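Local coordinates for putative uncharacterized protein (Ustilago maydis, PDB 4GNX) that binds single-stranded DNA as a subunit of replication protein A, through a chain of OB folds, one of which carries a zinc site, at residues S347-V350 against G355-W358. Sequence-based numbering, arbitrary orientation.
Sequences STNV and GQMW. With nucleotides of chain G.
The Trp358 indole lies between Asn349 and the thymine of DT18 of chain G on a beta hairpin of the C-terminal OB fold, in which segments 347-350 and 355-358 run antiparallel. Thymine C4 sits 3.4 Å above the Trp358 ring plane, toward the rim, in an offset stack of the kind by which OB folds commonly hold single-stranded DNA. Against the opposite face Asn349 CB makes a CH-pi contact, 3.6 Å from the centroid of the six-membered ring and almost on its normal. With CG anti to the backbone N (chi1 -169°), the Asn349 amide reaches on over the pyrrole side, its plane 45° from the indole; ND2 lies 3.3 Å from Trp358 NE1, a meeting of two donors and no hydrogen bond. Gln356 CG packs beside the same amide, 3.3 Å from Asn349 OD1. At the base's rim, Ser347 OG donates a 2.8 Å hydrogen bond to thymine O2, so stacking and a polar bond together fix the base. In the backbone Asn349 and Trp358 form a non-hydrogen-bonded pair; next to it Val350 and Met357 form a hydrogen-bonded one, with side chains on the other face, where Met357 packs on helix 275-280. Thr348 OG1 hydrogen-bonds to Tyr300 O of flanking strand 290-310. Two backbone bonds join Val350 and Met357: one from Met357 N to Val350 O, the other, nearly straight, from Val350 N to Met357 O, 2.8 Å with 175° at the hydrogen.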
ATOM      1  N   SER C 347      16.694  -7.434 -18.859  1.00 51.13           N
ATOM      2  CA  SER C 347      15.960  -6.232 -19.211  1.00 50.73           C
ATOM      3  C   SER C 347      14.462  -6.521 -19.152  1.00 50.26           C
ATOM      4  O   SER C 347      13.932  -7.256 -19.997  1.00 52.33           O
ATOM      5  CB  SER C 347      16.348  -5.769 -20.607  1.00 53.13           C
ATOM      6  OG  SER C 347      16.238  -4.365 -20.703  1.00 54.35           O
ATOM      7  N   THR C 348      13.770  -5.949 -18.166  1.00 46.62           N
ATOM      8  CA  THR C 348      12.365  -6.284 -17.958  1.00 42.58           C
ATOM      9  C   THR C 348      11.411  -5.107 -17.886  1.00 40.55           C
ATOM     10  O   THR C 348      11.654  -4.160 -17.160  1.00 41.87           O
ATOM     11  CB  THR C 348      12.185  -7.151 -16.704  1.00 41.56           C
ATOM     12  OG1 THR C 348      10.830  -7.590 -16.653  1.00 41.27           O
ATOM     13  CG2 THR C 348      12.512  -6.374 -15.430  1.00 40.56           C
ATOM     14  N   ASN C 349      10.319  -5.185 -18.636  1.00 38.96           N
ATOM     15  CA  ASN C 349       9.277  -4.160 -18.621  1.00 38.15           C
ATOM     16  C   ASN C 349       8.163  -4.453 -17.597  1.00 36.43           C
ATOM     17  O   ASN C 349       7.461  -5.467 -17.681  1.00 35.43           O
ATOM     18  CB  ASN C 349       8.682  -3.995 -20.025  1.00 40.03           C
ATOM     19  CG  ASN C 349       7.780  -2.770 -20.150  1.00 41.08           C
ATOM     20  OD1 ASN C 349       6.599  -2.899 -20.410  1.00 40.91           O
ATOM     21  ND2 ASN C 349       8.342  -1.578 -19.975  1.00 43.36           N
ATOM     22  N   VAL C 350       8.005  -3.554 -16.631  1.00 35.58           N
ATOM     23  CA  VAL C 350       7.037  -3.738 -15.555  1.00 33.71           C
ATOM     24  C   VAL C 350       5.989  -2.652 -15.612  1.00 33.32           C
ATOM     25  O   VAL C 350       6.282  -1.523 -16.012  1.00 34.98           O
ATOM     26  CB  VAL C 350       7.696  -3.763 -14.148  1.00 33.57           C
ATOM     27  CG1 VAL C 350       8.808  -4.806 -14.094  1.00 33.49           C
ATOM     28  CG2 VAL C 350       8.204  -2.388 -13.728  1.00 33.78           C
ATOM     29  N   GLY C 355       1.295   3.408 -15.154  1.00 33.72           N
ATOM     30  CA  GLY C 355       2.273   3.388 -16.237  1.00 35.37           C
ATOM     31  C   GLY C 355       3.131   2.140 -16.358  1.00 35.23           C
ATOM     32  O   GLY C 355       2.929   1.126 -15.671  1.00 35.52           O
ATOM     33  N   GLN C 356       4.100   2.212 -17.247  1.00 36.39           N
ATOM     34  CA  GLN C 356       4.949   1.076 -17.529  1.00 36.96           C
ATOM     35  C   GLN C 356       6.422   1.541 -17.485  1.00 37.72           C
ATOM     36  O   GLN C 356       6.740   2.674 -17.820  1.00 38.54           O
ATOM     37  CB  GLN C 356       4.485   0.432 -18.849  1.00 38.26           C
ATOM     38  CG  GLN C 356       5.527   0.230 -19.938  1.00 42.02           C
ATOM     39  CD  GLN C 356       6.006   1.528 -20.548  1.00 44.63           C
ATOM     40  OE1 GLN C 356       5.204   2.332 -21.037  1.00 46.98           O
ATOM     41  NE2 GLN C 356       7.326   1.744 -20.517  1.00 45.56           N
ATOM     42  N   MET C 357       7.315   0.682 -17.039  1.00 38.05           N
ATOM     43  CA  MET C 357       8.693   1.102 -16.849  1.00 40.42           C
ATOM     44  C   MET C 357       9.697  -0.031 -17.021  1.00 38.88           C
ATOM     45  O   MET C 357       9.450  -1.161 -16.600  1.00 37.22           O
ATOM     46  CB  MET C 357       8.822   1.719 -15.459  1.00 42.88           C
ATOM     47  CG  MET C 357      10.193   1.637 -14.814  1.00 46.06           C
ATOM     48  SD  MET C 357      10.021   1.690 -13.025  1.00 48.62           S
ATOM     49  CE  MET C 357       9.678   3.437 -12.816  1.00 51.45           C
ATOM     50  N   TRP C 358      10.846   0.303 -17.598  1.00 39.18           N
ATOM     51  CA  TRP C 358      11.936  -0.659 -17.792  1.00 38.18           C
ATOM     52  C   TRP C 358      12.886  -0.752 -16.650  1.00 37.92           C
ATOM     53  O   TRP C 358      13.385   0.273 -16.172  1.00 38.75           O
ATOM     54  CB  TRP C 358      12.700  -0.283 -19.021  1.00 39.43           C
ATOM     55  CG  TRP C 358      11.951  -0.644 -20.278  1.00 39.12           C
ATOM     56  CD1 TRP C 358      11.175   0.182 -21.067  1.00 39.59           C
ATOM     57  CD2 TRP C 358      11.881  -1.957 -20.920  1.00 38.54           C
ATOM     58  NE1 TRP C 358      10.654  -0.506 -22.118  1.00 39.98           N
ATOM     59  CE2 TRP C 358      11.039  -1.788 -22.098  1.00 39.15           C
ATOM     60  CE3 TRP C 358      12.436  -3.205 -20.657  1.00 38.39           C
ATOM     61  CZ2 TRP C 358      10.767  -2.834 -22.969  1.00 40.10           C
ATOM     62  CZ3 TRP C 358      12.149  -4.258 -21.534  1.00 38.99           C
ATOM     63  CH2 TRP C 358      11.333  -4.076 -22.664  1.00 39.81           C
TER
ATOM     64  P    DT G  18      13.998   0.074 -28.956  1.00106.87           P
ATOM     65  OP1  DT G  18      14.510  -0.001 -30.350  1.00105.49           O
ATOM     66  OP2  DT G  18      13.010   1.121 -28.591  1.00112.05           O
ATOM     67  O5'  DT G  18      13.374  -1.347 -28.599  1.00102.77           O
ATOM     68  C5'  DT G  18      14.025  -2.571 -29.005  1.00 93.30           C
ATOM     69  C4'  DT G  18      14.026  -3.563 -27.865  1.00 85.25           C
ATOM     70  O4'  DT G  18      14.734  -2.982 -26.754  1.00 76.62           O
ATOM     71  C3'  DT G  18      12.640  -3.923 -27.327  1.00 81.64           C
ATOM     72  O3'  DT G  18      12.101  -5.114 -27.929  1.00 88.17           O
ATOM     73  C2'  DT G  18      12.839  -4.057 -25.826  1.00 74.24           C
ATOM     74  C1'  DT G  18      14.212  -3.463 -25.533  1.00 68.16           C
ATOM     75  N1   DT G  18      14.231  -2.346 -24.575  1.00 63.43           N
ATOM     76  C2   DT G  18      15.062  -2.464 -23.485  1.00 61.76           C
ATOM     77  O2   DT G  18      15.744  -3.453 -23.271  1.00 66.84           O
ATOM     78  N3   DT G  18      15.062  -1.379 -22.645  1.00 58.22           N
ATOM     79  C4   DT G  18      14.339  -0.211 -22.790  1.00 61.57           C
ATOM     80  O4   DT G  18      14.443   0.680 -21.952  1.00 64.55           O
ATOM     81  C5   DT G  18      13.497  -0.148 -23.964  1.00 63.13           C
ATOM     82  C7   DT G  18      12.674   1.080 -24.201  1.00 60.75           C
ATOM     83  C6   DT G  18      13.491  -1.203 -24.791  1.00 63.68           C
TER